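Keto/oxoacid ferredoxin oxidoreductase, gamma subunit (Geobacter sulfurreducens, PDB 3ON3) probably serves as one subunit of a larger enzyme that oxidises 2-oxoacids and passes the electrons to ferredoxin. Local coordinates at residues B[8-13]-B[137-142]; B[23-28]-B[56-61]; B[27-32]-B[144-149]; B[131-136]-B[153-158]. One frame throughout, in Å; residues are numbered along the deposited sequence. Where two conformers were deposited one is given.

Overall arrangement
From the N terminus, the chain lays down strand 6-12, forms helix 18-32 and strand 36-43, and returns through strand 52-59. Interaction 2 closes this first loop by seating the helix on that strand, and it is nested within the much longer loop of interaction 1, which brings helix 131-143 back to strand 6-12. Interaction 3 leaves from the same helix as interaction 2, with Glu27 and Ala28 in both segments, and reaches the turn after helix 131-143, so it crosses interaction 1. Interaction 4 follows interaction 2 in series, joins helix 131-143 to helix 148-157, and crosses interactions 1 and 3. Together the four contacts build helical layers against one face of the sheet.

Interaction 1: residues B[8-13]-B[137-142]; sequences IRFSGA and GAMVAL
Met139, a selenomethionine, reaches from its helix to two residues of the strand, Ile8 and Phe10. Its CG lies 4.0 Å from Phe10 CE1 and approaches the ring obliquely, while further along the chain SE comes to 4.3 Å from Ile8 CG2. The Phe10 and Met139 side chains run past each other in opposite directions, the ring heading toward the helix and the selenomethionine toward the strand. The bend at chi2 (-54°) carries SE toward Ile8 after CG has met the ring. Ile8 and Phe10 are two apart on the strand, and they also touch each other: Ile8 CG2 sits 3.6 Å above one face of the ring, displaced toward its rim. The contact lies in the core of a layered alpha/beta fold, in which helix 131-143 packs on the face of a mixed sheet near the centre of the chain. Strand 6-12 is an inner strand, antiparallel to strand 52-59 on one flank and parallel to strand 71-76 on the other. Backbone hydrogen bonds from Phe10 to Ser54 and from Arg9 to Ala73 and Leu75 fix its place there. Around the selenomethionine, Leu75 and Leu96 of the next two strands extend the apolar floor, and Ala21 of helix 18-32 packs on Phe10. Arg9 leaves the opposite side of the strand and forms salt bridges with Glu7 and Asp88.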
loop_
_atom_site.group_PDB
_atom_site.type_symbol
_atom_site.label_atom_id
_atom_site.label_comp_id
_atom_site.label_asym_id
_atom_site.label_seq_id
_atom_site.Cartn_x
_atom_site.Cartn_y
_atom_site.Cartn_z
ATOM N N ILE B 8 -5.264 -9.550 9.691
ATOM C CA ILE B 8 -5.058 -8.432 10.591
ATOM C C ILE B 8 -5.624 -7.177 9.929
ATOM O O ILE B 8 -5.518 -7.010 8.712
ATOM C CB ILE B 8 -3.551 -8.209 10.854
ATOM C CG1 ILE B 8 -2.924 -9.448 11.499
ATOM C CG2 ILE B 8 -3.325 -6.947 11.695
ATOM C CD1 ILE B 8 -1.393 -9.514 11.370
ATOM N N ARG B 9 -6.218 -6.292 10.719
ATOM C CA ARG B 9 -6.610 -5.004 10.184
ATOM C C ARG B 9 -6.005 -3.896 11.011
ATOM O O ARG B 9 -5.936 -3.977 12.240
ATOM C CB ARG B 9 -8.134 -4.867 10.117
ATOM C CG ARG B 9 -8.770 -5.970 9.325
ATOM C CD ARG B 9 -10.257 -5.751 9.131
ATOM N NE ARG B 9 -10.888 -7.005 8.742
ATOM C CZ ARG B 9 -12.174 -7.146 8.457
ATOM N NH1 ARG B 9 -12.982 -6.095 8.502
ATOM N NH2 ARG B 9 -12.649 -8.343 8.126
ATOM N N PHE B 10 -5.538 -2.873 10.313
ATOM C CA PHE B 10 -4.952 -1.719 10.955
ATOM C C PHE B 10 -5.922 -0.592 10.688
ATOM O O PHE B 10 -6.103 -0.184 9.538
ATOM C CB PHE B 10 -3.589 -1.391 10.337
ATOM C CG PHE B 10 -2.600 -2.530 10.379
ATOM C CD1 PHE B 10 -1.673 -2.623 11.409
ATOM C CD2 PHE B 10 -2.594 -3.503 9.386
ATOM C CE1 PHE B 10 -0.753 -3.671 11.454
ATOM C CE2 PHE B 10 -1.678 -4.543 9.409
ATOM C CZ PHE B 10 -0.750 -4.631 10.447
ATOM N N SER B 11 -6.571 -0.105 11.737
ATOM C CA SER B 11 -7.551 0.954 11.549
ATOM C C SER B 11 -7.257 2.172 12.406
ATOM O O SER B 11 -6.553 2.097 13.416
ATOM C CB SER B 11 -8.990 0.448 11.756
ATOM O OG SER B 11 -9.235 0.012 13.085
ATOM N N GLY B 12 -7.793 3.301 11.980
ATOM C CA GLY B 12 -7.613 4.543 12.691
ATOM C C GLY B 12 -8.094 5.626 11.765
ATOM O O GLY B 12 -9.180 5.517 11.207
ATOM N N ALA B 13 -7.275 6.653 11.581
ATOM C CA ALA B 13 -7.659 7.779 10.752
ATOM C C ALA B 13 -6.767 7.860 9.527
ATOM O O ALA B 13 -5.758 7.163 9.431
ATOM C CB ALA B 13 -7.603 9.069 11.542
ATOM N N GLY B 137 5.127 -2.840 15.641
ATOM C CA GLY B 137 5.934 -3.580 16.611
ATOM C C GLY B 137 5.021 -4.251 17.625
ATOM O O GLY B 137 5.192 -5.426 17.991
ATOM N N ALA B 138 4.017 -3.507 18.064
ATOM C CA ALA B 138 3.054 -4.056 19.019
ATOM C C ALA B 138 2.288 -5.234 18.420
ATOM O O ALA B 138 2.118 -6.255 19.084
ATOM C CB ALA B 138 2.110 -2.986 19.505
HETATM N N MSE B 139 1.847 -5.092 17.168
HETATM C CA MSE B 139 1.042 -6.111 16.494
HETATM C C MSE B 139 1.825 -7.392 16.261
HETATM O O MSE B 139 1.254 -8.482 16.272
HETATM C CB MSE B 139 0.544 -5.605 15.130
HETATM C CG MSE B 139 -0.884 -5.160 15.112
HETATM SE SE MSE B 139 -2.190 -6.471 15.782
HETATM C CE MSE B 139 -3.226 -5.108 16.652
ATOM N N VAL B 140 3.120 -7.247 15.999
ATOM C CA VAL B 140 4.012 -8.394 15.802
ATOM C C VAL B 140 4.174 -9.135 17.126
ATOM O O VAL B 140 4.033 -10.356 17.176
ATOM C CB VAL B 140 5.396 -7.952 15.220
ATOM C CG1 VAL B 140 6.418 -9.109 15.199
ATOM C CG2 VAL B 140 5.220 -7.337 13.798
ATOM N N ALA B 141 4.475 -8.389 18.191
ATOM C CA ALA B 141 4.545 -8.963 19.538
ATOM C C ALA B 141 3.293 -9.778 19.886
ATOM O O ALA B 141 3.403 -10.944 20.269
ATOM C CB ALA B 141 4.781 -7.883 20.588
ATOM N N LEU B 142 2.112 -9.181 19.706
ATOM C CA LEU B 142 0.850 -9.817 20.119
ATOM C C LEU B 142 0.365 -10.995 19.264
ATOM O O LEU B 142 -0.215 -11.928 19.784
ATOM C CB LEU B 142 -0.281 -8.781 20.243
ATOM C CG LEU B 142 -0.104 -7.645 21.251
ATOM C CD1 LEU B 142 -1.188 -6.603 21.066
ATOM C CD2 LEU B 142 -0.081 -8.164 22.718
#

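Interaction 2: residues B[23-28]-B[56-61]; sequences VIMAEA and VIISDG
Met25, a selenomethionine, spans the gap between helix 18-32 and strand 52-59, and each step of its side chain finds an apolar neighbour. CB starts over the strand, 4.2 Å from Val56 CG1. CG packs against both Phe10 and Leu136, and SE turns toward Val140. Bends at chi2 and chi3 fold the chain back, so that CE ends 3.3 Å from Ile58 CD1, where the two side chains cross at about a right angle. That separation is tighter than ordinary van der Waals contact, and the exact placing of the methyl is correspondingly doubtful. Val145 and Val146 also pack on CE. The next residue, Ala26, presses on the other methyl of the valine, with its CB 4.1 Å from Val56 CG2. Val56 can serve both helix residues because its chi1 of 54° turns CG1 to Met25 and CG2 to Ala26. Helix 23-28 and strand 56-59 run nearly parallel, 9° apart, with axes 8.5 Å from each other. Helix 18-32 is the connection in a beta-alpha-beta crossover from strand 6-12 to strand 36-43, and it lies along strand 52-59, which runs antiparallel to both and sits between them in the sheet. Ala26 also packs on Tyr43 of the second subunit. No hydrogen bond joins the two segments, so dispersion and the exclusion of water from buried methyls hold the helix to the sheet here.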
loop_
_atom_site.group_PDB
_atom_site.type_symbol
_atom_site.label_atom_id
_atom_site.label_comp_id
_atom_site.label_asym_id
_atom_site.label_seq_id
_atom_site.Cartn_x
_atom_site.Cartn_y
_atom_site.Cartn_z
ATOM N N VAL B 23 1.396 -2.776 4.391
ATOM C CA VAL B 23 2.409 -3.184 3.431
ATOM C C VAL B 23 3.628 -3.837 4.109
ATOM O O VAL B 23 4.066 -4.917 3.708
ATOM C CB VAL B 23 2.845 -2.026 2.548
ATOM C CG1 VAL B 23 4.156 -2.375 1.864
ATOM C CG2 VAL B 23 1.738 -1.691 1.534
ATOM N N ILE B 24 4.164 -3.170 5.127
ATOM C CA ILE B 24 5.240 -3.726 5.942
ATOM C C ILE B 24 4.920 -5.133 6.488
ATOM O O ILE B 24 5.731 -6.060 6.363
ATOM C CB ILE B 24 5.596 -2.774 7.090
ATOM C CG1 ILE B 24 6.204 -1.488 6.527
ATOM C CG2 ILE B 24 6.556 -3.442 8.063
ATOM C CD1 ILE B 24 6.424 -0.417 7.559
HETATM N N MSE B 25 3.727 -5.300 7.058
HETATM C CA MSE B 25 3.303 -6.613 7.550
HETATM C C MSE B 25 3.255 -7.673 6.457
HETATM O O MSE B 25 3.652 -8.815 6.692
HETATM C CB MSE B 25 1.929 -6.545 8.231
HETATM C CG MSE B 25 1.962 -6.298 9.718
HETATM SE SE MSE B 25 2.713 -7.748 10.798
HETATM C CE MSE B 25 2.249 -9.238 9.647
ATOM N N ALA B 26 2.743 -7.309 5.277
ATOM C CA ALA B 26 2.652 -8.244 4.161
ATOM C C ALA B 26 4.041 -8.694 3.662
ATOM O O ALA B 26 4.257 -9.875 3.367
ATOM C CB ALA B 26 1.806 -7.637 2.995
ATOM N N GLU B 27 4.971 -7.747 3.566
ATOM C CA GLU B 27 6.335 -8.035 3.111
ATOM C C GLU B 27 7.179 -8.770 4.174
ATOM O O GLU B 27 8.071 -9.551 3.838
ATOM C CB GLU B 27 7.012 -6.748 2.611
ATOM C CG GLU B 27 6.386 -6.221 1.297
ATOM C CD GLU B 27 6.785 -4.792 0.922
ATOM O OE1 GLU B 27 7.465 -4.119 1.722
ATOM O OE2 GLU B 27 6.398 -4.334 -0.184
ATOM N N ALA B 28 6.872 -8.541 5.452
ATOM C CA ALA B 28 7.534 -9.286 6.520
ATOM C C ALA B 28 7.203 -10.751 6.345
ATOM O O ALA B 28 8.080 -11.596 6.381
ATOM C CB ALA B 28 7.087 -8.803 7.883
ATOM N N VAL B 56 -4.534 -7.051 6.020
ATOM C CA VAL B 56 -3.523 -7.997 5.577
ATOM C C VAL B 56 -3.947 -9.419 5.928
ATOM O O VAL B 56 -4.438 -9.693 7.024
ATOM C CB VAL B 56 -2.085 -7.656 6.103
ATOM C CG1 VAL B 56 -2.079 -7.502 7.610
ATOM C CG2 VAL B 56 -1.073 -8.728 5.663
ATOM N N ILE B 57 -3.775 -10.311 4.968
ATOM C CA ILE B 57 -4.097 -11.706 5.162
ATOM C C ILE B 57 -2.847 -12.495 4.840
ATOM O O ILE B 57 -2.257 -12.330 3.769
ATOM C CB ILE B 57 -5.241 -12.174 4.241
ATOM C CG1 ILE B 57 -6.461 -11.243 4.357
ATOM C CG2 ILE B 57 -5.609 -13.620 4.561
ATOM C CD1 ILE B 57 -7.463 -11.420 3.216
ATOM N N ILE B 58 -2.439 -13.330 5.787
ATOM C CA ILE B 58 -1.203 -14.092 5.687
ATOM C C ILE B 58 -1.546 -15.560 5.800
ATOM O O ILE B 58 -2.482 -15.939 6.502
ATOM C CB ILE B 58 -0.235 -13.668 6.816
ATOM C CG1 ILE B 58 0.234 -12.227 6.587
ATOM C CG2 ILE B 58 0.940 -14.644 6.968
ATOM C CD1 ILE B 58 0.761 -11.569 7.847
ATOM N N SER B 59 -0.800 -16.398 5.102
ATOM C CA SER B 59 -1.042 -17.824 5.204
ATOM C C SER B 59 0.146 -18.636 4.716
ATOM O O SER B 59 0.932 -18.180 3.866
ATOM C CB SER B 59 -2.303 -18.201 4.434
ATOM O OG SER B 59 -2.613 -19.561 4.631
ATOM N N ASP B 60 0.284 -19.832 5.279
ATOM C CA ASP B 60 1.290 -20.779 4.826
ATOM C C ASP B 60 1.000 -21.190 3.388
ATOM O O ASP B 60 1.903 -21.592 2.649
ATOM C CB ASP B 60 1.317 -22.007 5.735
ATOM C CG ASP B 60 2.099 -21.771 7.009
ATOM O OD1 ASP B 60 3.270 -21.344 6.916
ATOM O OD2 ASP B 60 1.551 -22.020 8.103
ATOM N N GLY B 61 -0.264 -21.082 2.994
ATOM C CA GLY B 61 -0.654 -21.380 1.631
ATOM C C GLY B 61 -1.146 -20.161 0.876
ATOM O O GLY B 61 -0.792 -19.025 1.211
#

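Interaction 3: residues B[27-32]-B[144-149]; sequences EAASIY and GVVSKE
The backbones come closest at Ala29 and Val146, whose CA atoms are 5.7 Å apart, an approach that the small alanine side chains of the helix allow. Val146 fits against the helix with both methyls. CG1 meets the backbone itself, 3.6 Å from Ala29 CA, and touches the side chain too, at 3.7 Å from Ala29 CB. CG2 goes to the preceding residue and lies 4.2 Å from Ala28 CB. With chi1 at -65°, CG2 stands between the valine's own N and carbonyl carbon while CG1 falls beside its N, and this spreads the two methyls over the neighbouring alanines. What meets helix 18-32 here is the link between two consecutive helices, 131-143 and 148-157. Gly144 leaves the first helix with a positive phi of 58°, and Ser147 is the N-cap of the second, its OG accepting from Ala150 N. Val146 thus sits in the extended piece just before the cap. Asp33, right after helix 18-32, accepts a hydrogen bond from Ser147 N through OD2, and Lys35 NZ bonds to Val145 O, so polar ties flank the apolar contact. The helix closes with a pi-type turn in which Tyr32 N reaches back to Glu27 O at 3.3 Å. Within that turn Ile31 CG2 lies 3.6 Å above the centre of the Tyr32 ring. On another side of the helix, Ser30 packs on Tyr43 of the second subunit.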
loop_
_atom_site.group_PDB
_atom_site.type_symbol
_atom_site.label_atom_id
_atom_site.label_comp_id
_atom_site.label_asym_id
_atom_site.label_seq_id
_atom_site.Cartn_x
_atom_site.Cartn_y
_atom_site.Cartn_z
ATOM N N GLU B 27 4.971 -7.747 3.566
ATOM C CA GLU B 27 6.335 -8.035 3.111
ATOM C C GLU B 27 7.179 -8.770 4.174
ATOM O O GLU B 27 8.071 -9.551 3.838
ATOM C CB GLU B 27 7.012 -6.748 2.611
ATOM C CG GLU B 27 6.386 -6.221 1.297
ATOM C CD GLU B 27 6.785 -4.792 0.922
ATOM O OE1 GLU B 27 7.465 -4.119 1.722
ATOM O OE2 GLU B 27 6.398 -4.334 -0.184
ATOM N N ALA B 28 6.872 -8.541 5.452
ATOM C CA ALA B 28 7.534 -9.286 6.520
ATOM C C ALA B 28 7.203 -10.751 6.345
ATOM O O ALA B 28 8.080 -11.596 6.381
ATOM C CB ALA B 28 7.087 -8.803 7.883
ATOM N N ALA B 29 5.924 -11.040 6.115
ATOM C CA ALA B 29 5.469 -12.413 5.962
ATOM C C ALA B 29 6.037 -13.122 4.735
ATOM O O ALA B 29 6.419 -14.282 4.810
ATOM C CB ALA B 29 3.948 -12.460 5.927
ATOM N N SER B 30 6.065 -12.440 3.598
ATOM C CA SER B 30 6.341 -13.119 2.332
ATOM C C SER B 30 7.806 -13.018 1.925
ATOM O O SER B 30 8.496 -14.021 1.851
ATOM C CB SER B 30 5.446 -12.565 1.223
ATOM O OG SER B 30 5.495 -11.152 1.232
ATOM N N ILE B 31 8.268 -11.800 1.665
ATOM C CA ILE B 31 9.670 -11.571 1.347
ATOM C C ILE B 31 10.597 -12.171 2.394
ATOM O O ILE B 31 11.545 -12.872 2.040
ATOM C CB ILE B 31 9.987 -10.072 1.251
ATOM C CG1 ILE B 31 9.080 -9.402 0.220
ATOM C CG2 ILE B 31 11.450 -9.874 0.886
ATOM C CD1 ILE B 31 9.253 -7.908 0.153
ATOM N N TYR B 32 10.327 -11.904 3.678
ATOM C CA TYR B 32 11.244 -12.334 4.744
ATOM C C TYR B 32 10.859 -13.616 5.451
ATOM O O TYR B 32 11.709 -14.446 5.699
ATOM C CB TYR B 32 11.543 -11.203 5.730
ATOM C CG TYR B 32 12.062 -10.002 4.993
ATOM C CD1 TYR B 32 13.360 -9.984 4.473
ATOM C CD2 TYR B 32 11.248 -8.913 4.762
ATOM C CE1 TYR B 32 13.833 -8.892 3.765
ATOM C CE2 TYR B 32 11.699 -7.821 4.049
ATOM C CZ TYR B 32 12.989 -7.808 3.554
ATOM O OH TYR B 32 13.412 -6.703 2.848
ATOM N N GLY B 144 2.301 -12.870 16.907
ATOM C CA GLY B 144 3.327 -13.819 16.528
ATOM C C GLY B 144 3.142 -14.327 15.108
ATOM O O GLY B 144 3.564 -15.419 14.794
ATOM N N VAL B 145 2.514 -13.540 14.240
ATOM C CA VAL B 145 2.233 -14.029 12.890
ATOM C C VAL B 145 3.509 -14.083 12.030
ATOM O O VAL B 145 3.657 -14.966 11.177
ATOM C CB VAL B 145 1.074 -13.237 12.183
ATOM C CG1 VAL B 145 1.502 -11.823 11.809
ATOM C CG2 VAL B 145 0.602 -13.977 10.958
ATOM N N VAL B 146 4.427 -13.147 12.273
ATOM C CA VAL B 146 5.729 -13.129 11.599
ATOM C C VAL B 146 6.831 -13.048 12.647
ATOM O O VAL B 146 6.586 -12.566 13.758
ATOM C CB VAL B 146 5.865 -11.925 10.639
ATOM C CG1 VAL B 146 4.858 -12.041 9.491
ATOM C CG2 VAL B 146 5.676 -10.585 11.377
ATOM N N SER B 147 8.040 -13.504 12.302
ATOM C CA SER B 147 9.167 -13.386 13.225
ATOM C C SER B 147 9.471 -11.915 13.441
ATOM O O SER B 147 9.188 -11.083 12.579
ATOM C CB SER B 147 10.413 -14.113 12.693
ATOM O OG SER B 147 10.840 -13.559 11.450
ATOM N N LYS B 148 10.040 -11.602 14.598
ATOM C CA LYS B 148 10.466 -10.244 14.889
ATOM C C LYS B 148 11.493 -9.802 13.843
ATOM O O LYS B 148 11.477 -8.653 13.401
ATOM C CB LYS B 148 11.051 -10.150 16.307
ATOM C CG LYS B 148 11.526 -8.741 16.706
ATOM C CD LYS B 148 12.378 -8.751 18.000
ATOM C CE LYS B 148 12.617 -7.336 18.539
ATOM N NZ LYS B 148 13.728 -7.272 19.573
ATOM N N GLU B 149 12.365 -10.727 13.434
ATOM C CA GLU B 149 13.362 -10.418 12.414
ATOM C C GLU B 149 12.730 -10.026 11.070
ATOM O O GLU B 149 13.149 -9.038 10.458
ATOM C CB GLU B 149 14.395 -11.558 12.236
ATOM C CG GLU B 149 15.368 -11.324 11.067
ATOM C CD GLU B 149 16.383 -12.456 10.815
ATOM O OE1 GLU B 149 16.327 -13.520 11.465
ATOM O OE2 GLU B 149 17.256 -12.270 9.939
#

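Interaction 4: residues B[131-136]-B[153-158]; sequences ANIVAL and KAVLSR. With SO4 (sulfate ion), chain C.
A single residue, Val155, supplies the whole of its helix's share in this contact, splitting its two methyls between Ile133 and Leu136. This is helix-to-helix packing between two consecutive helices, 131-143 and 148-157, on one side of the sheet of this alpha/beta fold. CG1 of Val155 lies 3.8 Å from Ile133 CG2, the side chains meeting at a slant. CG2 of Val155 lies 3.7 Å from Leu136 CD1, and there the two side chains run past each other in opposite directions. Ile133 and Leu136 are three apart, so both project from the same side of their helix. Phe171 of helix 164-181 packs on Ile133 and Val155, and Ala154 faces Ile24 and Ala28 of helix 18-32. Just past the helix, Arg158 bends at chi2 (-100°) and turns its guanidinium to a sulfate, probably taken from the crystallisation liquor. The ion is also hydrogen-bonded to Gly17 N of the second subunit, so it bridges the dimer. The sulfur lies in the guanidinium plane, off its edge. NH1 of Arg158 donates to sulfate O1 at 3.0 Å and nearly straight (169°), while NH2 reaches sulfate O3 at 2.8 Å and also forms a salt bridge with Glu27 OE2.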
loop_
_atom_site.group_PDB
_atom_site.type_symbol
_atom_site.label_atom_id
_atom_site.label_comp_id
_atom_site.label_asym_id
_atom_site.label_seq_id
_atom_site.Cartn_x
_atom_site.Cartn_y
_atom_site.Cartn_z
ATOM N N ALA B 131 4.014 6.605 14.601
ATOM C CA ALA B 131 3.107 5.897 15.509
ATOM C C ALA B 131 2.670 4.573 14.904
ATOM O O ALA B 131 2.545 3.578 15.608
ATOM C CB ALA B 131 1.909 6.759 15.873
ATOM N N ASN B 132 2.472 4.559 13.588
ATOM C CA ASN B 132 2.162 3.322 12.874
ATOM C C ASN B 132 3.246 2.252 13.002
ATOM O O ASN B 132 2.946 1.070 12.908
ATOM C CB ASN B 132 1.884 3.600 11.395
ATOM C CG ASN B 132 3.069 4.232 10.679
ATOM O OD1 ASN B 132 3.871 4.960 11.276
ATOM N ND2 ASN B 132 3.186 3.953 9.392
ATOM N N ILE B 133 4.496 2.674 13.203
ATOM C CA ILE B 133 5.622 1.739 13.360
ATOM C C ILE B 133 5.589 1.159 14.763
ATOM O O ILE B 133 5.757 -0.034 14.949
ATOM C CB ILE B 133 7.017 2.402 13.092
ATOM C CG1 ILE B 133 7.047 3.083 11.720
ATOM C CG2 ILE B 133 8.158 1.372 13.190
ATOM C CD1 ILE B 133 6.532 2.196 10.567
ATOM N N VAL B 134 5.346 2.018 15.745
ATOM C CA VAL B 134 5.051 1.556 17.097
ATOM C C VAL B 134 3.967 0.481 17.123
ATOM O O VAL B 134 4.148 -0.578 17.719
ATOM C CB VAL B 134 4.622 2.688 18.002
ATOM C CG1 VAL B 134 4.415 2.154 19.438
ATOM C CG2 VAL B 134 5.652 3.796 17.981
ATOM N N ALA B 135 2.851 0.746 16.452
ATOM C CA ALA B 135 1.714 -0.171 16.459
ATOM C C ALA B 135 2.082 -1.490 15.781
ATOM O O ALA B 135 1.603 -2.557 16.146
ATOM C CB ALA B 135 0.525 0.474 15.758
ATOM N N LEU B 136 2.941 -1.391 14.782
ATOM C CA LEU B 136 3.364 -2.539 14.003
ATOM C C LEU B 136 4.241 -3.450 14.862
ATOM O O LEU B 136 4.106 -4.680 14.824
ATOM C CB LEU B 136 4.120 -2.046 12.770
ATOM C CG LEU B 136 4.547 -2.996 11.658
ATOM C CD1 LEU B 136 5.762 -3.833 12.098
ATOM C CD2 LEU B 136 3.378 -3.862 11.200
ATOM N N LYS B 153 13.132 -6.290 9.392
ATOM C CA LYS B 153 13.697 -6.125 8.051
ATOM C C LYS B 153 12.714 -5.395 7.154
ATOM O O LYS B 153 13.087 -4.435 6.483
ATOM C CB LYS B 153 14.057 -7.472 7.427
ATOM C CG LYS B 153 15.328 -8.116 7.986
ATOM C CD LYS B 153 15.777 -9.254 7.100
ATOM C CE LYS B 153 17.051 -9.887 7.602
ATOM N NZ LYS B 153 17.563 -10.906 6.644
ATOM N N ALA B 154 11.461 -5.849 7.160
ATOM C CA ALA B 154 10.384 -5.158 6.435
ATOM C C ALA B 154 10.195 -3.694 6.837
ATOM O O ALA B 154 10.028 -2.841 5.969
ATOM C CB ALA B 154 9.050 -5.932 6.539
ATOM N N VAL B 155 10.207 -3.401 8.140
ATOM C CA VAL B 155 10.087 -2.019 8.592
ATOM C C VAL B 155 11.225 -1.184 8.020
ATOM O O VAL B 155 11.008 -0.151 7.399
ATOM C CB VAL B 155 10.136 -1.856 10.130
ATOM C CG1 VAL B 155 10.268 -0.383 10.497
ATOM C CG2 VAL B 155 8.905 -2.445 10.813
ATOM N N LEU B 156 12.445 -1.647 8.226
ATOM C CA LEU B 156 13.613 -0.829 7.935
ATOM C C LEU B 156 13.855 -0.638 6.436
ATOM O O LEU B 156 14.501 0.304 6.035
ATOM C CB LEU B 156 14.844 -1.406 8.635
ATOM C CG LEU B 156 14.680 -1.489 10.155
ATOM C CD1 LEU B 156 15.816 -2.278 10.793
ATOM C CD2 LEU B 156 14.578 -0.097 10.753
ATOM N N SER B 157 13.317 -1.529 5.618
ATOM C CA SER B 157 13.479 -1.415 4.177
ATOM C C SER B 157 12.518 -0.381 3.580
ATOM O O SER B 157 12.699 0.060 2.438
ATOM C CB SER B 157 13.281 -2.773 3.507
ATOM O OG SER B 157 14.138 -3.735 4.088
ATOM N N ARG B 158 11.514 0.019 4.357
ATOM C CA ARG B 158 10.527 1.007 3.908
ATOM C C ARG B 158 10.707 2.362 4.599
ATOM O O ARG B 158 9.773 3.134 4.735
ATOM C CB ARG B 158 9.111 0.479 4.161
ATOM C CG ARG B 158 8.759 -0.728 3.318
ATOM C CD ARG B 158 7.933 -0.280 2.155
ATOM N NE ARG B 158 7.695 -1.305 1.150
ATOM C CZ ARG B 158 7.475 -1.010 -0.127
ATOM N NH1 ARG B 158 7.493 0.257 -0.510
ATOM N NH2 ARG B 158 7.251 -1.965 -1.014
HETATM S S SO4 C . 7.269 -0.150 -4.247
HETATM O O1 SO4 C . 6.633 0.826 -3.373
HETATM O O2 SO4 C . 8.028 0.560 -5.258
HETATM O O3 SO4 C . 8.174 -0.969 -3.443
HETATM O O4 SO4 C . 6.298 -1.031 -4.887
#